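Local coordinates for bromo domain containing protein (Cryptosporidium parvum, PDB 5U9N), which probably recognises acetylated lysines through its bromodomains, the second of which holds the inhibitor bromosporine in its pocket, at residues A[26-31]-A[121-126]; A[48-53]-A[110-115]; A[55-60]-A[104-109]. One frame throughout, in Å; residues are numbered along the deposited sequence.

Contact 1: A[26-31]-A[121-126]. With BMF (Bromosporine), chain C.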
loop_
_atom_site.group_PDB
_atom_site.type_symbol
_atom_site.label_atom_id
_atom_site.label_comp_id
_atom_site.label_asym_id
_atom_site.label_seq_id
_atom_site.Cartn_x
_atom_site.Cartn_y
_atom_site.Cartn_z
ATOM N N SER A 26 7.873 7.551 -1.299
ATOM C CA SER A 26 6.762 6.750 -1.835
ATOM C C SER A 26 7.262 5.707 -2.856
ATOM O O SER A 26 6.610 4.691 -3.053
ATOM C CB SER A 26 5.730 7.650 -2.500
ATOM O OG SER A 26 6.331 8.405 -3.535
ATOM N N PHE A 27 8.408 5.975 -3.511
ATOM C CA PHE A 27 9.009 5.043 -4.476
ATOM C C PHE A 27 9.238 3.651 -3.838
ATOM O O PHE A 27 9.223 2.648 -4.549
ATOM C CB PHE A 27 10.348 5.603 -5.034
ATOM C CG PHE A 27 11.489 5.649 -4.037
ATOM C CD1 PHE A 27 12.336 4.566 -3.880
ATOM C CD2 PHE A 27 11.721 6.778 -3.274
ATOM C CE1 PHE A 27 13.375 4.602 -2.948
ATOM C CE2 PHE A 27 12.727 6.794 -2.312
ATOM C CZ PHE A 27 13.547 5.705 -2.153
ATOM N N LEU A 28 9.441 3.595 -2.501
ATOM C CA LEU A 28 9.681 2.323 -1.798
ATOM C C LEU A 28 8.554 1.328 -2.013
ATOM O O LEU A 28 8.807 0.142 -2.195
ATOM C CB LEU A 28 9.847 2.558 -0.282
ATOM C CG LEU A 28 11.109 3.331 0.176
ATOM C CD1 LEU A 28 11.041 3.641 1.674
ATOM C CD2 LEU A 28 12.370 2.550 -0.128
ATOM N N PHE A 29 7.314 1.814 -2.021
ATOM C CA PHE A 29 6.133 0.981 -2.057
ATOM C C PHE A 29 5.445 0.937 -3.418
ATOM O O PHE A 29 4.334 0.392 -3.512
ATOM C CB PHE A 29 5.144 1.517 -1.032
ATOM C CG PHE A 29 5.800 1.983 0.244
ATOM C CD1 PHE A 29 6.331 1.070 1.142
ATOM C CD2 PHE A 29 5.961 3.336 0.506
ATOM C CE1 PHE A 29 6.931 1.496 2.319
ATOM C CE2 PHE A 29 6.555 3.765 1.696
ATOM C CZ PHE A 29 7.028 2.840 2.599
ATOM N N GLU A 30 6.083 1.466 -4.471
ATOM C CA GLU A 30 5.442 1.577 -5.775
ATOM C C GLU A 30 5.413 0.247 -6.513
ATOM O O GLU A 30 4.345 -0.184 -6.948
ATOM C CB GLU A 30 6.161 2.636 -6.625
ATOM C CG GLU A 30 5.505 2.929 -7.962
ATOM C CD GLU A 30 4.023 3.228 -7.897
ATOM O OE1 GLU A 30 3.595 3.878 -6.919
ATOM O OE2 GLU A 30 3.291 2.830 -8.832
ATOM N N ASN A 31 6.557 -0.399 -6.659
ATOM C CA ASN A 31 6.647 -1.638 -7.425
ATOM C C ASN A 31 7.053 -2.795 -6.524
ATOM O O ASN A 31 7.581 -2.563 -5.435
ATOM C CB ASN A 31 7.652 -1.471 -8.575
ATOM C CG ASN A 31 7.330 -0.282 -9.452
ATOM O OD1 ASN A 31 6.226 -0.176 -10.013
ATOM N ND2 ASN A 31 8.248 0.677 -9.530
ATOM N N LYS A 121 17.008 3.295 9.379
ATOM C CA LYS A 121 15.689 3.318 10.034
ATOM C C LYS A 121 14.681 4.211 9.258
ATOM O O LYS A 121 13.499 4.196 9.568
ATOM C CB LYS A 121 15.802 3.806 11.492
ATOM C CG LYS A 121 16.115 5.306 11.660
ATOM C CD LYS A 121 16.251 5.689 13.120
ATOM C CE LYS A 121 16.173 7.181 13.313
ATOM N NZ LYS A 121 16.709 7.597 14.638
ATOM N N TRP A 122 15.164 5.024 8.301
ATOM C CA TRP A 122 14.299 5.891 7.491
ATOM C C TRP A 122 13.306 5.076 6.608
ATOM O O TRP A 122 12.254 5.600 6.254
ATOM C CB TRP A 122 15.134 6.830 6.613
ATOM C CG TRP A 122 15.994 6.130 5.604
ATOM C CD1 TRP A 122 17.270 5.693 5.782
ATOM C CD2 TRP A 122 15.651 5.828 4.247
ATOM N NE1 TRP A 122 17.720 5.078 4.644
ATOM C CE2 TRP A 122 16.741 5.137 3.686
ATOM C CE3 TRP A 122 14.493 5.997 3.475
ATOM C CZ2 TRP A 122 16.742 4.691 2.361
ATOM C CZ3 TRP A 122 14.487 5.541 2.168
ATOM C CH2 TRP A 122 15.605 4.913 1.617
ATOM N N ILE A 123 13.617 3.787 6.302
ATOM C CA ILE A 123 12.711 2.931 5.525
ATOM C C ILE A 123 11.488 2.632 6.363
ATOM O O ILE A 123 10.380 2.912 5.935
ATOM C CB ILE A 123 13.425 1.628 5.049
ATOM C CG1 ILE A 123 14.533 1.970 4.055
ATOM C CG2 ILE A 123 12.426 0.662 4.423
ATOM C CD1 ILE A 123 15.355 0.850 3.671
ATOM N N TYR A 124 11.690 2.125 7.589
ATOM C CA TYR A 124 10.611 1.852 8.551
ATOM C C TYR A 124 9.791 3.119 8.823
ATOM O O TYR A 124 8.569 3.054 8.876
ATOM C CB TYR A 124 11.227 1.321 9.866
ATOM C CG TYR A 124 10.247 1.059 10.998
ATOM C CD1 TYR A 124 9.736 2.107 11.757
ATOM C CD2 TYR A 124 9.994 -0.234 11.435
ATOM C CE1 TYR A 124 8.861 1.875 12.813
ATOM C CE2 TYR A 124 9.139 -0.481 12.505
ATOM C CZ TYR A 124 8.602 0.581 13.217
ATOM O OH TYR A 124 7.832 0.362 14.331
ATOM N N ASP A 125 10.471 4.243 9.086
ATOM C CA ASP A 125 9.812 5.525 9.401
ATOM C C ASP A 125 8.978 6.034 8.240
ATOM O O ASP A 125 7.989 6.712 8.468
ATOM C CB ASP A 125 10.850 6.608 9.778
ATOM C CG ASP A 125 11.637 6.336 11.060
ATOM O OD1 ASP A 125 11.211 5.457 11.846
ATOM O OD2 ASP A 125 12.652 7.042 11.299
ATOM N N SER A 126 9.400 5.760 6.999
ATOM C CA SER A 126 8.642 6.178 5.807
ATOM C C SER A 126 7.323 5.401 5.727
ATOM O O SER A 126 6.301 5.992 5.394
ATOM C CB SER A 126 9.465 5.970 4.534
ATOM O OG SER A 126 10.580 6.841 4.511
HETATM C C10 BMF C . 13.472 -0.429 -1.870
HETATM N N12 BMF C . 11.863 -1.280 -0.378
HETATM C C15 BMF C . 13.837 -2.148 1.527
HETATM C C17 BMF C . 16.106 -2.730 2.419
HETATM C C20 BMF C . 18.739 -2.265 4.194
HETATM C C22 BMF C . 14.146 -1.513 0.352
HETATM C C26 BMF C . 9.062 -1.910 0.532
HETATM C C28 BMF C . 15.047 0.632 -3.349
HETATM C C01 BMF C . 14.386 1.601 -5.582
HETATM C C02 BMF C . 14.055 0.887 -4.294
HETATM C C03 BMF C . 12.746 0.470 -3.992
HETATM N N04 BMF C . 11.677 0.723 -4.895
HETATM S S05 BMF C . 11.003 -0.373 -5.894
HETATM C C06 BMF C . 10.669 -1.796 -4.931
HETATM O O07 BMF C . 9.757 0.179 -6.333
HETATM O O08 BMF C . 11.991 -0.708 -6.872
HETATM C C09 BMF C . 12.463 -0.170 -2.792
HETATM C C11 BMF C . 13.145 -1.094 -0.594
HETATM N N13 BMF C . 11.566 -1.917 0.805
HETATM C C14 BMF C . 12.443 -2.376 1.762
HETATM N N16 BMF C . 14.735 -2.619 2.525
HETATM O O18 BMF C . 16.608 -3.226 3.581
HETATM C C19 BMF C . 18.053 -3.481 3.629
HETATM O O21 BMF C . 16.770 -2.412 1.455
HETATM N N23 BMF C . 11.755 -3.000 2.710
HETATM N N24 BMF C . 10.409 -2.935 2.362
HETATM C C25 BMF C . 10.313 -2.275 1.240
HETATM C C27 BMF C . 14.769 -0.014 -2.161
#

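Contact 2: A[48-53]-A[110-115]. With BMF (Bromosporine), chain C.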
loop_
_atom_site.group_PDB
_atom_site.type_symbol
_atom_site.label_atom_id
_atom_site.label_comp_id
_atom_site.label_asym_id
_atom_site.label_seq_id
_atom_site.Cartn_x
_atom_site.Cartn_y
_atom_site.Cartn_z
ATOM N N LYS A 48 11.490 -13.225 1.268
ATOM C CA LYS A 48 10.501 -14.293 1.051
ATOM C C LYS A 48 10.292 -15.100 2.335
ATOM O O LYS A 48 9.186 -15.577 2.592
ATOM C CB LYS A 48 10.954 -15.242 -0.076
ATOM C CG LYS A 48 10.904 -14.645 -1.471
ATOM C CD LYS A 48 11.200 -15.726 -2.546
ATOM C CE LYS A 48 10.875 -15.280 -3.959
ATOM N NZ LYS A 48 10.649 -16.436 -4.873
ATOM N N GLU A 49 11.370 -15.280 3.121
ATOM C CA GLU A 49 11.321 -16.011 4.386
ATOM C C GLU A 49 10.570 -15.190 5.461
ATOM O O GLU A 49 9.757 -15.735 6.201
ATOM C CB GLU A 49 12.767 -16.327 4.860
ATOM C CG GLU A 49 12.868 -17.491 5.831
ATOM N N VAL A 50 10.821 -13.880 5.512
ATOM C CA VAL A 50 10.244 -12.995 6.523
ATOM C C VAL A 50 8.805 -12.592 6.152
ATOM O O VAL A 50 7.936 -12.601 7.017
ATOM C CB VAL A 50 11.146 -11.742 6.718
ATOM C CG1 VAL A 50 10.508 -10.734 7.687
ATOM C CG2 VAL A 50 12.538 -12.144 7.204
ATOM N N ILE A 51 8.550 -12.250 4.876
ATOM C CA ILE A 51 7.229 -11.784 4.451
ATOM C C ILE A 51 6.493 -12.842 3.574
ATOM O O ILE A 51 6.855 -13.036 2.421
ATOM C CB ILE A 51 7.376 -10.452 3.692
ATOM C CG1 ILE A 51 8.036 -9.364 4.597
ATOM C CG2 ILE A 51 6.016 -9.985 3.189
ATOM C CD1 ILE A 51 7.292 -9.090 6.029
ATOM N N PRO A 52 5.367 -13.408 4.067
ATOM C CA PRO A 52 4.640 -14.410 3.270
ATOM C C PRO A 52 3.748 -13.807 2.165
ATOM O O PRO A 52 3.487 -14.490 1.171
ATOM C CB PRO A 52 3.788 -15.129 4.315
ATOM C CG PRO A 52 3.543 -14.111 5.361
ATOM C CD PRO A 52 4.803 -13.296 5.431
ATOM N N GLU A 53 3.231 -12.563 2.354
ATOM C CA GLU A 53 2.357 -11.920 1.364
ATOM C C GLU A 53 2.879 -10.518 0.999
ATOM O O GLU A 53 2.538 -9.545 1.650
ATOM C CB GLU A 53 0.910 -11.837 1.892
ATOM C CG GLU A 53 -0.119 -11.482 0.816
ATOM C CD GLU A 53 -1.527 -11.147 1.310
ATOM O OE1 GLU A 53 -1.778 -11.228 2.539
ATOM O OE2 GLU A 53 -2.377 -10.790 0.459
ATOM N N CYS A 110 6.790 -3.749 5.504
ATOM C CA CYS A 110 7.954 -2.891 5.560
ATOM C C CYS A 110 8.403 -2.683 7.007
ATOM O O CYS A 110 9.592 -2.672 7.277
ATOM C CB CYS A 110 7.663 -1.560 4.878
ATOM S SG CYS A 110 9.049 -0.413 4.895
ATOM N N MET A 111 7.469 -2.546 7.922
ATOM C CA MET A 111 7.799 -2.334 9.328
ATOM C C MET A 111 8.198 -3.645 10.028
ATOM O O MET A 111 8.890 -3.581 11.036
ATOM C CB MET A 111 6.628 -1.652 10.054
ATOM C CG MET A 111 6.454 -0.184 9.617
ATOM S SD MET A 111 5.298 0.735 10.621
ATOM C CE MET A 111 3.760 0.286 9.855
ATOM N N ILE A 112 7.841 -4.822 9.478
ATOM C CA ILE A 112 8.326 -6.116 10.031
ATOM C C ILE A 112 9.744 -6.418 9.502
ATOM O O ILE A 112 10.570 -6.960 10.238
ATOM C CB ILE A 112 7.345 -7.283 9.691
ATOM C CG1 ILE A 112 6.064 -7.122 10.488
ATOM C CG2 ILE A 112 7.976 -8.690 9.960
ATOM C CD1 ILE A 112 4.947 -7.792 9.952
ATOM N N PHE A 113 10.006 -6.119 8.219
ATOM C CA PHE A 113 11.265 -6.464 7.578
ATOM C C PHE A 113 12.409 -5.502 7.933
ATOM O O PHE A 113 13.567 -5.931 7.965
ATOM C CB PHE A 113 11.082 -6.498 6.042
ATOM C CG PHE A 113 12.265 -7.073 5.280
ATOM C CD1 PHE A 113 12.570 -8.425 5.357
ATOM C CD2 PHE A 113 13.069 -6.258 4.495
ATOM C CE1 PHE A 113 13.684 -8.953 4.685
ATOM C CE2 PHE A 113 14.183 -6.780 3.830
ATOM C CZ PHE A 113 14.479 -8.131 3.920
ATOM N N ASN A 114 12.121 -4.209 8.135
ATOM C CA ASN A 114 13.199 -3.227 8.333
ATOM C C ASN A 114 13.252 -2.777 9.772
ATOM O O ASN A 114 12.221 -2.756 10.448
ATOM C CB ASN A 114 13.023 -2.019 7.389
ATOM C CG ASN A 114 12.889 -2.422 5.928
ATOM O OD1 ASN A 114 13.864 -2.662 5.240
ATOM N ND2 ASN A 114 11.677 -2.584 5.454
ATOM N N PRO A 115 14.469 -2.452 10.287
ATOM C CA PRO A 115 14.588 -2.077 11.705
ATOM C C PRO A 115 14.182 -0.629 11.954
ATOM O O PRO A 115 14.275 0.208 11.053
ATOM C CB PRO A 115 16.074 -2.299 11.987
ATOM C CG PRO A 115 16.744 -1.967 10.703
ATOM C CD PRO A 115 15.799 -2.447 9.619
HETATM C C10 BMF C . 13.472 -0.429 -1.870
HETATM N N12 BMF C . 11.863 -1.280 -0.378
HETATM C C15 BMF C . 13.837 -2.148 1.527
HETATM C C17 BMF C . 16.106 -2.730 2.419
HETATM C C20 BMF C . 18.739 -2.265 4.194
HETATM C C22 BMF C . 14.146 -1.513 0.352
HETATM C C26 BMF C . 9.062 -1.910 0.532
HETATM C C28 BMF C . 15.047 0.632 -3.349
HETATM C C01 BMF C . 14.386 1.601 -5.582
HETATM C C02 BMF C . 14.055 0.887 -4.294
HETATM C C03 BMF C . 12.746 0.470 -3.992
HETATM N N04 BMF C . 11.677 0.723 -4.895
HETATM S S05 BMF C . 11.003 -0.373 -5.894
HETATM C C06 BMF C . 10.669 -1.796 -4.931
HETATM O O07 BMF C . 9.757 0.179 -6.333
HETATM O O08 BMF C . 11.991 -0.708 -6.872
HETATM C C09 BMF C . 12.463 -0.170 -2.792
HETATM C C11 BMF C . 13.145 -1.094 -0.594
HETATM N N13 BMF C . 11.566 -1.917 0.805
HETATM C C14 BMF C . 12.443 -2.376 1.762
HETATM N N16 BMF C . 14.735 -2.619 2.525
HETATM O O18 BMF C . 16.608 -3.226 3.581
HETATM C C19 BMF C . 18.053 -3.481 3.629
HETATM O O21 BMF C . 16.770 -2.412 1.455
HETATM N N23 BMF C . 11.755 -3.000 2.710
HETATM N N24 BMF C . 10.409 -2.935 2.362
HETATM C C25 BMF C . 10.313 -2.275 1.240
HETATM C C27 BMF C . 14.769 -0.014 -2.161
#

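Contact 3: A[55-60]-A[104-109]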
loop_
_atom_site.group_PDB
_atom_site.type_symbol
_atom_site.label_atom_id
_atom_site.label_comp_id
_atom_site.label_asym_id
_atom_site.label_seq_id
_atom_site.Cartn_x
_atom_site.Cartn_y
_atom_site.Cartn_z
ATOM N N CYS A 55 3.132 -6.986 -1.239
ATOM C CA CYS A 55 2.157 -6.142 -1.925
ATOM C C CYS A 55 2.770 -4.767 -2.280
ATOM O O CYS A 55 3.831 -4.403 -1.758
ATOM C CB CYS A 55 0.897 -5.984 -1.078
ATOM S SG CYS A 55 -0.545 -5.416 -2.012
ATOM N N ASP A 56 2.088 -3.995 -3.162
ATOM C CA ASP A 56 2.578 -2.666 -3.580
ATOM C C ASP A 56 1.493 -1.903 -4.327
ATOM O O ASP A 56 0.466 -2.474 -4.667
ATOM C CB ASP A 56 3.837 -2.792 -4.443
ATOM C CG ASP A 56 3.759 -3.931 -5.422
ATOM O OD1 ASP A 56 3.151 -3.744 -6.495
ATOM O OD2 ASP A 56 4.192 -5.053 -5.064
ATOM N N TYR A 57 1.720 -0.602 -4.556
ATOM C CA TYR A 57 0.713 0.304 -5.125
ATOM C C TYR A 57 0.314 -0.066 -6.522
ATOM O O TYR A 57 -0.870 -0.004 -6.839
ATOM C CB TYR A 57 1.219 1.765 -5.140
ATOM C CG TYR A 57 1.524 2.386 -3.786
ATOM C CD1 TYR A 57 0.859 1.965 -2.631
ATOM C CD2 TYR A 57 2.394 3.462 -3.674
ATOM C CE1 TYR A 57 1.084 2.584 -1.400
ATOM C CE2 TYR A 57 2.628 4.084 -2.453
ATOM C CZ TYR A 57 1.974 3.644 -1.318
ATOM O OH TYR A 57 2.204 4.278 -0.120
ATOM N N ILE A 58 1.273 -0.372 -7.389
ATOM C CA ILE A 58 0.945 -0.690 -8.787
ATOM C C ILE A 58 0.122 -1.995 -8.841
ATOM O O ILE A 58 -0.810 -2.085 -9.640
ATOM C CB ILE A 58 2.227 -0.753 -9.679
ATOM C CG1 ILE A 58 1.852 -0.708 -11.182
ATOM C CG2 ILE A 58 3.082 -2.003 -9.385
ATOM C CD1 ILE A 58 1.071 0.604 -11.623
ATOM N N THR A 59 0.411 -2.960 -7.930
ATOM C CA THR A 59 -0.338 -4.230 -7.848
ATOM C C THR A 59 -1.778 -3.968 -7.350
ATOM O O THR A 59 -2.705 -4.564 -7.860
ATOM C CB THR A 59 0.392 -5.235 -6.941
ATOM O OG1 THR A 59 1.602 -5.615 -7.564
ATOM C CG2 THR A 59 -0.428 -6.481 -6.678
ATOM N N ILE A 60 -1.951 -3.070 -6.382
ATOM C CA ILE A 60 -3.285 -2.709 -5.883
ATOM C C ILE A 60 -4.056 -1.966 -6.981
ATOM O O ILE A 60 -5.231 -2.269 -7.208
ATOM C CB ILE A 60 -3.197 -1.862 -4.584
ATOM C CG1 ILE A 60 -2.654 -2.701 -3.429
ATOM C CG2 ILE A 60 -4.571 -1.299 -4.224
ATOM C CD1 ILE A 60 -2.368 -1.878 -2.121
ATOM N N LYS A 104 -2.583 -1.427 3.957
ATOM C CA LYS A 104 -1.937 -1.534 5.261
ATOM C C LYS A 104 -0.932 -2.676 5.303
ATOM O O LYS A 104 0.057 -2.580 6.026
ATOM C CB LYS A 104 -2.956 -1.698 6.353
ATOM C CG LYS A 104 -3.745 -0.439 6.592
ATOM C CD LYS A 104 -4.678 -0.611 7.763
ATOM C CE LYS A 104 -5.137 0.695 8.330
ATOM N NZ LYS A 104 -6.155 0.490 9.426
ATOM N N LEU A 105 -1.147 -3.721 4.495
ATOM C CA LEU A 105 -0.205 -4.850 4.351
ATOM C C LEU A 105 1.176 -4.366 3.845
ATOM O O LEU A 105 2.198 -4.892 4.262
ATOM C CB LEU A 105 -0.799 -5.895 3.370
ATOM C CG LEU A 105 0.047 -7.100 3.031
ATOM C CD1 LEU A 105 0.254 -7.981 4.238
ATOM C CD2 LEU A 105 -0.583 -7.882 1.925
ATOM N N ILE A 106 1.182 -3.382 2.936
ATOM C CA ILE A 106 2.393 -2.762 2.379
ATOM C C ILE A 106 3.228 -2.156 3.508
ATOM O O ILE A 106 4.432 -2.320 3.534
ATOM C CB ILE A 106 2.000 -1.662 1.330
ATOM C CG1 ILE A 106 1.386 -2.295 0.080
ATOM C CG2 ILE A 106 3.213 -0.784 0.923
ATOM C CD1 ILE A 106 0.784 -1.286 -0.902
ATOM N N PHE A 107 2.597 -1.398 4.387
ATOM C CA PHE A 107 3.300 -0.705 5.469
ATOM C C PHE A 107 3.696 -1.644 6.626
ATOM O O PHE A 107 4.756 -1.428 7.198
ATOM C CB PHE A 107 2.447 0.463 5.994
ATOM C CG PHE A 107 2.032 1.435 4.902
ATOM C CD1 PHE A 107 2.934 1.831 3.917
ATOM C CD2 PHE A 107 0.727 1.900 4.820
ATOM C CE1 PHE A 107 2.537 2.673 2.881
ATOM C CE2 PHE A 107 0.326 2.722 3.765
ATOM C CZ PHE A 107 1.226 3.075 2.786
ATOM N N SER A 108 2.906 -2.703 6.940
ATOM C CA SER A 108 3.267 -3.625 8.008
ATOM C C SER A 108 4.371 -4.561 7.575
ATOM O O SER A 108 5.176 -4.974 8.412
ATOM C CB SER A 108 2.055 -4.429 8.479
ATOM O OG SER A 108 1.499 -5.247 7.468
ATOM N N ASN A 109 4.416 -4.931 6.284
ATOM C CA ASN A 109 5.507 -5.786 5.783
ATOM C C ASN A 109 6.828 -5.015 5.870
ATOM O O ASN A 109 7.842 -5.553 6.310
ATOM C CB ASN A 109 5.252 -6.210 4.327
ATOM C CG ASN A 109 4.139 -7.209 4.165
ATOM O OD1 ASN A 109 3.648 -7.795 5.131
ATOM N ND2 ASN A 109 3.710 -7.415 2.932
HETATM O O HOH W 1 5.204 -6.049 0.594
#

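Contact 1: A[26-31]-A[121-126]
Leu28 reaches across to Trp122, Ile123 and Ser126 near the start of helix 122-139, and its two methyls divide the work. Its chi1 of -68° sets CG beside the backbone N, and an extended chi2 of 173° sends CD1 outward to the helix. There CD1 lies 4.0 Å from CZ3 of Trp122 and 4.0 Å from CB of Ser126, with CG2 of Ile123 slightly farther off. The other methyl, CD2, turns to bromosporine and comes within 3.6 Å of its C10. The indole of Trp122 lies with one face on CG1 of Ile123, which sits over the ring centre, 3.7 Å above the plane. The edge of the same indole meets Phe27, whose CZ is 4.4 Å from CH2 of Trp122. Phe29 approaches with its ring edge, CZ 4.1 Å from the backbone C of Ser126, while CB of Leu28 rests over one of its faces. Ser126 OG turns back on its own helix and donates to Trp122 O at 2.7 Å; OG and N of Ser126 reach this oxygen from opposite faces of its carbonyl plane. Backbone groups hold the ligand too, since N04 of bromosporine donates to Phe27 O at 3.1 Å and Asn31 N donates to its sulfonyl O07. The Phe-Leu-Phe run 27-29 probably corresponds to the WPF shelf of other bromodomains. It lies in the loop between helices 9-20 and 41-50, wedged between the start of helix 122-139 and helices 57-65 and 96-113, which Phe29 touches through Tyr57 and Cys110.

Contact 2: A[48-53]-A[110-115]
Val50 and Phe113 both hold a gamma carbon anti to the backbone N: CG1 of Val50 at chi1 175°, which puts it beside Ile112 and the Phe113 ring, and CG of Phe113 at chi1 -170°, with the CD1 edge of that ring toward the valine. The valine comes up to this edge in the ring plane, with CB 3.9 Å from CD1 of Phe113, and the two side chains cross at about a right angle. Val50 and Ile112 instead slide past each other in opposite directions, bringing CG1 of Val50 to 4.0 Å from CG2 of Ile112. That same CG2 receives CD1 of Ile51 at 4.0 Å, so one isoleucine methyl touches both the last residue of helix 41-50 and the one that follows it. No hydrogen bond crosses between 48-53 and 110-115; the union is apolar throughout.

The polar chemistry is on the pocket side, just past the last turn of helix 96-113. Asn114 folds its amide back on that turn, and ND2 donates to Cys110 O at 2.8 Å, in the carbonyl plane on a lone pair; Asn114 N also donates to this oxygen. The ND2 bond helps fix the amide rotation, leaving OD1 turned to the ligand. OD1 accepts from N16 of bromosporine at 2.9 Å, a fairly straight bond with an N-H...O angle of 154°, and ND2 lies 2.8 Å from triazole N23. CD2 of Phe113 comes within 3.9 Å of N23 of bromosporine.

Asn114 stands where most bromodomains carry the asparagine that binds acetyl-lysine, and Phe113 where many have a tyrosine. Bromosporine, pairing a donor with OD1 beside an acceptor-bearing ring close to ND2, is consistent with mimicry of the acetylamide, on an asparagine oriented by Cys110 O; the apolar packing of Val50 and Ile51 is on Ile112 and Phe113, next to it in the chain.

Contact 3: A[55-60]-A[104-109]
Ile106 projects from helix 96-113 into the turn that opens helix 57-65, touching Cys55, Asp56, Tyr57 and Ile60. Its CB is directed at that turn, and a chi1 of -69° sets CG1 beside the backbone N, where CG1 lies 3.7 Å from the carbonyl carbon of Cys55 and near CB of the same cysteine. The extended chi2 of 171° carries CD1 onward between Asp56, Tyr57 and Ile60. CD1 of Ile106 is 3.5 Å from CA of Asp56 and 3.4 Å from CD1 of Ile60, which comes at it tip to tip, a tight approach. CD1 of Tyr57 lies 3.7 Å from CD1 of Ile106, the two side chains crossing at about a right angle. Beside this, Tyr57 extends its hydroxyl to the edge of the Phe107 ring, in the ring plane, with OH of Tyr57 3.3 Å from CZ of Phe107; Phe107 also stacks edge-to-face with Phe29. Leu105 adds CD2 against CB of Cys55.

Polar groups border the packing. Water 1 accepts from Cys55 N at 2.9 Å and from ND2 of Asn109, bridging the two segments, while ND2 is also bonded to the carbonyl O of Glu53. Asp56 is the N-cap of helix 57-65: its OD1 accepts from Thr59 N at 3.2 Å and from Thr59 OG1 at 2.7 Å, both donors on the same face of the carboxylate. This capped helix start, packed on the middle of helix 96-113 with Tyr57 reaching helix 9-20 and Phe107 reaching helix 122-139, is part of the interior of the four-helix bundle that defines the bromodomain fold.

In the fold
The three contacts lie 11 to 13 Å apart, centre to centre, within one bromodomain, and along the chain they are nested: contact 3 inside the loop closed by contact 2, and contact 2 inside that closed by contact 1. Contacts 2 and 3 share helix 96-113, contact 3 on its middle and contact 2 on its pocket end; contact 1 uses the next helix, 122-139. Probable backbone hydrogen bonds, Tyr57 N with Phe29 O and Ile58 N with Glu30 O, tie contact 1 to contact 3. Contacts 1 and 2 line the bromosporine pocket with the 26-31 loop, Asn114 and both helix ends; contact 3 lies in the bundle core, Ile106's side chain about 6 Å from bromosporine.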